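PDB 3VA7: KLLA0E08119p from Kluyveromyces lactis, which probably carboxylates urea to urea-1-carboxylate with biotin, ATP and hydrogencarbonate, the piece here holding the biotin carboxylase, carboxyltransferase and biotin-bearing domains of a longer enzyme. Local coordinates for residues K919-L930 with I1100-K1110. Residues are numbered along the deposited sequence; the frame is centred on the assembly and turned at random.
Sequences KNWNVKSKIFKL and IDVEESIFDHK
Trp921 and His1109 meet as an offset stack: the imidazole and the five-membered indole ring lie nearly parallel, their planes 9° apart and their centroids 4.4 Å from each other. From the same side, His1109 CB also lies over that indole ring, 3.7 Å from its centroid, in a CH-pi contact. Phe1107 extends the aromatic cluster obliquely, its CE2 3.8 Å from Trp921 CH2; it lies on the face of Val923 and Ser925, and CG anti to the backbone N (chi1 176°) turns its ring along the strand toward the six-membered ring of Trp921. Trp921 also stacks on Tyr863 of helix 859-875 and hydrogen-bonds through NE1 to Asn860, so an alanine here would probably leave the His1109 ring without its flat partner and Asn860 without its NE1 donor, and remove the stack on Tyr863.

The backbone evidence is an antiparallel pairing of strand 922-930 with strand 1101-1108, which joins the latter to the mixed sheet of the carboxyltransferase region; strand 1075-1081 runs parallel on the other edge of 922-934. Mutual N-H to C=O bonds join Val923 with Phe1107, Ser925 with Ser1105 and Ile927 with Glu1103; the straightest, at 176°, runs from Ser925 N to Ser1105 O over 2.8 Å. Past the strand end, His1109 N donates to Trp921 O at 2.7 Å, where helix 1109-1117 begins and Asp1108 takes the N-cap.

Apolar contact resumes on the face bearing Phe928, where Val1102 CG1 stands over the ring centre, 3.6 Å from the centroid. Ile1100 CG2 reaches Phe928 CD2 and Leu930 CD2, both at 4.0 Å.

Charge adds little: Lys924 NZ and Glu1104 OE2 stay 4.4 Å apart, beyond a salt bridge. Backbone hydrogen bonds with aromatic and apolar packing, rather than salt bridges, therefore hold the pair together.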
loop_
_atom_site.group_PDB
_atom_site.type_symbol
_atom_site.label_atom_id
_atom_site.label_comp_id
_atom_site.label_asym_id
_atom_site.label_seq_id
_atom_site.Cartn_x
_atom_site.Cartn_y
_atom_site.Cartn_z
ATOM N N LYS A 919 15.843 36.560 17.491
ATOM C CA LYS A 919 16.697 36.029 16.435
ATOM C C LYS A 919 17.490 34.780 16.905
ATOM O O LYS A 919 17.873 33.957 16.082
ATOM C CB LYS A 919 17.555 37.152 15.798
ATOM C CG LYS A 919 18.794 37.566 16.575
ATOM C CD LYS A 919 19.275 38.990 16.242
ATOM C CE LYS A 919 20.158 39.589 17.392
ATOM N NZ LYS A 919 21.223 38.637 17.946
ATOM N N ASN A 920 17.629 34.579 18.215
ATOM C CA ASN A 920 18.441 33.455 18.725
ATOM C C ASN A 920 17.776 32.124 18.973
ATOM O O ASN A 920 18.317 31.309 19.747
ATOM C CB ASN A 920 19.225 33.849 19.991
ATOM C CG ASN A 920 20.097 35.095 19.786
ATOM O OD1 ASN A 920 20.087 35.730 18.717
ATOM N ND2 ASN A 920 20.814 35.465 20.823
ATOM N N TRP A 921 16.641 31.877 18.314
ATOM C CA TRP A 921 15.837 30.668 18.573
ATOM C C TRP A 921 16.561 29.341 18.259
ATOM O O TRP A 921 17.526 29.324 17.490
ATOM C CB TRP A 921 14.516 30.756 17.824
ATOM C CG TRP A 921 14.626 31.000 16.326
ATOM C CD1 TRP A 921 14.624 32.222 15.676
ATOM C CD2 TRP A 921 14.695 30.004 15.291
ATOM N NE1 TRP A 921 14.706 32.035 14.319
ATOM C CE2 TRP A 921 14.753 30.690 14.052
ATOM C CE3 TRP A 921 14.742 28.607 15.295
ATOM C CZ2 TRP A 921 14.860 30.025 12.827
ATOM C CZ3 TRP A 921 14.841 27.930 14.067
ATOM C CH2 TRP A 921 14.885 28.651 12.850
ATOM N N ASN A 922 16.111 28.243 18.853
ATOM C CA ASN A 922 16.548 26.925 18.423
ATOM C C ASN A 922 15.418 25.905 18.315
ATOM O O ASN A 922 14.344 26.141 18.808
ATOM C CB ASN A 922 17.677 26.396 19.294
ATOM C CG ASN A 922 17.339 26.400 20.761
ATOM O OD1 ASN A 922 17.636 27.370 21.444
ATOM N ND2 ASN A 922 16.714 25.327 21.256
ATOM N N VAL A 923 15.653 24.792 17.619
ATOM C CA VAL A 923 14.640 23.739 17.402
ATOM C C VAL A 923 15.331 22.394 17.351
ATOM O O VAL A 923 16.471 22.297 16.941
ATOM C CB VAL A 923 13.879 23.891 16.043
ATOM C CG1 VAL A 923 12.790 24.818 16.136
ATOM C CG2 VAL A 923 14.810 24.336 14.937
ATOM N N LYS A 924 14.645 21.354 17.765
ATOM C CA LYS A 924 15.132 19.999 17.574
ATOM C C LYS A 924 15.203 19.807 16.064
ATOM O O LYS A 924 14.296 20.236 15.318
ATOM C CB LYS A 924 14.167 18.986 18.198
ATOM C CG LYS A 924 14.001 19.057 19.752
ATOM C CD LYS A 924 14.463 17.739 20.498
ATOM C CE LYS A 924 13.291 16.706 20.692
ATOM N NZ LYS A 924 13.768 15.288 21.000
ATOM N N SER A 925 16.295 19.220 15.597
ATOM C CA SER A 925 16.453 18.966 14.168
ATOM C C SER A 925 17.117 17.623 13.911
ATOM O O SER A 925 18.274 17.433 14.314
ATOM C CB SER A 925 17.299 20.070 13.558
ATOM O OG SER A 925 17.399 19.901 12.164
ATOM N N LYS A 926 16.398 16.711 13.268
ATOM C CA LYS A 926 16.997 15.431 12.786
ATOM C C LYS A 926 17.775 15.588 11.456
ATOM O O LYS A 926 17.286 16.198 10.506
ATOM C CB LYS A 926 15.971 14.277 12.673
ATOM C CG LYS A 926 15.324 13.865 13.997
ATOM C CD LYS A 926 14.497 12.580 13.906
ATOM C CE LYS A 926 13.384 12.542 14.998
ATOM N NZ LYS A 926 12.094 13.316 14.611
ATOM N N ILE A 927 18.997 15.066 11.434
ATOM C CA ILE A 927 19.924 15.144 10.263
ATOM C C ILE A 927 19.968 13.805 9.565
ATOM O O ILE A 927 20.437 12.818 10.127
ATOM C CB ILE A 927 21.409 15.505 10.675
ATOM C CG1 ILE A 927 21.450 16.797 11.491
ATOM C CG2 ILE A 927 22.300 15.648 9.457
ATOM C CD1 ILE A 927 22.675 16.876 12.338
ATOM N N PHE A 928 19.449 13.800 8.350
ATOM C CA PHE A 928 19.394 12.613 7.520
ATOM C C PHE A 928 20.516 12.671 6.479
ATOM O O PHE A 928 20.635 13.671 5.738
ATOM C CB PHE A 928 18.028 12.550 6.796
ATOM C CG PHE A 928 16.868 12.096 7.681
ATOM C CD1 PHE A 928 16.306 12.958 8.610
ATOM C CD2 PHE A 928 16.375 10.793 7.598
ATOM C CE1 PHE A 928 15.229 12.541 9.471
ATOM C CE2 PHE A 928 15.309 10.366 8.451
ATOM C CZ PHE A 928 14.728 11.264 9.378
ATOM N N LYS A 929 21.313 11.603 6.399
ATOM C CA LYS A 929 22.259 11.444 5.301
ATOM C C LYS A 929 21.807 10.341 4.348
ATOM O O LYS A 929 21.772 9.129 4.711
ATOM C CB LYS A 929 23.657 11.160 5.857
ATOM C CG LYS A 929 24.372 12.467 6.197
ATOM C CD LYS A 929 25.427 12.284 7.230
ATOM C CE LYS A 929 25.989 13.669 7.585
ATOM N NZ LYS A 929 26.994 13.496 8.674
ATOM N N LEU A 930 21.457 10.748 3.133
ATOM C CA LEU A 930 20.733 9.863 2.243
ATOM C C LEU A 930 21.481 9.618 0.925
ATOM O O LEU A 930 21.934 10.587 0.277
ATOM C CB LEU A 930 19.354 10.493 1.954
ATOM C CG LEU A 930 18.340 10.672 3.112
ATOM C CD1 LEU A 930 17.036 11.135 2.574
ATOM C CD2 LEU A 930 18.134 9.343 3.853
ATOM N N ILE A 1100 19.280 3.660 7.831
ATOM C CA ILE A 1100 19.256 5.079 7.581
ATOM C C ILE A 1100 20.111 5.862 8.557
ATOM O O ILE A 1100 20.002 5.679 9.752
ATOM C CB ILE A 1100 17.836 5.625 7.612
ATOM C CG1 ILE A 1100 16.959 4.717 6.759
ATOM C CG2 ILE A 1100 17.844 7.113 7.135
ATOM C CD1 ILE A 1100 15.871 5.391 6.126
ATOM N N ASP A 1101 20.931 6.761 8.027
ATOM C CA ASP A 1101 21.843 7.480 8.849
ATOM C C ASP A 1101 21.116 8.695 9.334
ATOM O O ASP A 1101 20.997 9.697 8.611
ATOM C CB ASP A 1101 23.158 7.801 8.080
ATOM C CG ASP A 1101 24.159 8.703 8.888
ATOM O OD1 ASP A 1101 25.356 8.726 8.520
ATOM O OD2 ASP A 1101 23.784 9.415 9.859
ATOM N N VAL A 1102 20.637 8.610 10.565
ATOM C CA VAL A 1102 19.926 9.701 11.218
ATOM C C VAL A 1102 20.501 9.999 12.571
ATOM O O VAL A 1102 20.616 9.102 13.398
ATOM C CB VAL A 1102 18.426 9.334 11.581
ATOM C CG1 VAL A 1102 17.572 10.548 11.420
ATOM C CG2 VAL A 1102 17.889 8.164 10.782
ATOM N N GLU A 1103 20.747 11.273 12.824
ATOM C CA GLU A 1103 21.166 11.757 14.132
ATOM C C GLU A 1103 20.244 12.824 14.685
ATOM O O GLU A 1103 20.001 13.826 14.030
ATOM C CB GLU A 1103 22.600 12.332 14.067
ATOM C CG GLU A 1103 23.657 11.265 13.786
ATOM C CD GLU A 1103 23.639 10.117 14.823
ATOM O OE1 GLU A 1103 23.418 10.417 16.028
ATOM O OE2 GLU A 1103 23.850 8.934 14.448
ATOM N N GLU A 1104 19.778 12.648 15.912
ATOM C CA GLU A 1104 19.051 13.735 16.585
ATOM C C GLU A 1104 19.993 14.874 16.898
ATOM O O GLU A 1104 21.005 14.667 17.544
ATOM C CB GLU A 1104 18.458 13.253 17.889
ATOM C CG GLU A 1104 16.966 13.513 17.998
ATOM C CD GLU A 1104 16.279 12.408 18.820
ATOM O OE1 GLU A 1104 16.876 11.983 19.851
ATOM O OE2 GLU A 1104 15.166 11.946 18.438
ATOM N N SER A 1105 19.685 16.079 16.459
ATOM C CA SER A 1105 20.376 17.189 17.052
ATOM C C SER A 1105 19.513 18.462 17.184
ATOM O O SER A 1105 18.298 18.341 17.315
ATOM C CB SER A 1105 21.739 17.404 16.398
ATOM O OG SER A 1105 21.586 18.047 15.158
ATOM N N ILE A 1106 20.148 19.642 17.204
ATOM C CA ILE A 1106 19.500 20.907 17.501
ATOM C C ILE A 1106 19.991 21.957 16.462
ATOM O O ILE A 1106 21.177 22.193 16.346
ATOM C CB ILE A 1106 19.874 21.448 18.973
ATOM C CG1 ILE A 1106 19.350 20.579 20.132
ATOM C CG2 ILE A 1106 19.348 22.860 19.202
ATOM C CD1 ILE A 1106 20.328 19.444 20.602
ATOM N N PHE A 1107 19.097 22.609 15.728
ATOM C CA PHE A 1107 19.492 23.739 14.905
ATOM C C PHE A 1107 19.379 25.070 15.650
ATOM O O PHE A 1107 18.302 25.448 16.166
ATOM C CB PHE A 1107 18.632 23.794 13.675
ATOM C CG PHE A 1107 18.899 24.968 12.817
ATOM C CD1 PHE A 1107 19.894 24.904 11.825
ATOM C CD2 PHE A 1107 18.151 26.159 12.977
ATOM C CE1 PHE A 1107 20.135 26.011 10.989
ATOM C CE2 PHE A 1107 18.385 27.282 12.144
ATOM C CZ PHE A 1107 19.390 27.204 11.143
ATOM N N ASP A 1108 20.465 25.820 15.662
ATOM C CA ASP A 1108 20.542 26.985 16.505
ATOM C C ASP A 1108 20.589 28.232 15.677
ATOM O O ASP A 1108 21.540 28.463 14.969
ATOM C CB ASP A 1108 21.801 26.859 17.359
ATOM C CG ASP A 1108 21.872 27.900 18.458
ATOM O OD1 ASP A 1108 21.667 29.106 18.171
ATOM O OD2 ASP A 1108 22.124 27.490 19.616
ATOM N N HIS A 1109 19.592 29.077 15.730
ATOM C CA HIS A 1109 19.638 30.177 14.766
ATOM C C HIS A 1109 20.765 31.156 15.091
ATOM O O HIS A 1109 21.236 31.882 14.213
ATOM C CB HIS A 1109 18.302 30.894 14.678
ATOM C CG HIS A 1109 18.151 31.732 13.456
ATOM N ND1 HIS A 1109 18.216 31.202 12.181
ATOM C CD2 HIS A 1109 17.925 33.058 13.298
ATOM C CE1 HIS A 1109 18.032 32.166 11.290
ATOM N NE2 HIS A 1109 17.847 33.300 11.941
ATOM N N LYS A 1110 21.161 31.194 16.372
ATOM C CA LYS A 1110 22.211 32.085 16.836
ATOM C C LYS A 1110 23.502 31.607 16.192
ATOM O O LYS A 1110 24.270 32.418 15.697
ATOM C CB LYS A 1110 22.338 32.082 18.368
ATOM C CG LYS A 1110 23.530 32.891 18.976
ATOM C CD LYS A 1110 23.833 32.439 20.423
ATOM C CE LYS A 1110 24.845 33.357 21.209
ATOM N NZ LYS A 1110 24.434 34.796 21.291
HETATM O O HOH W 1 21.215 6.507 5.150
#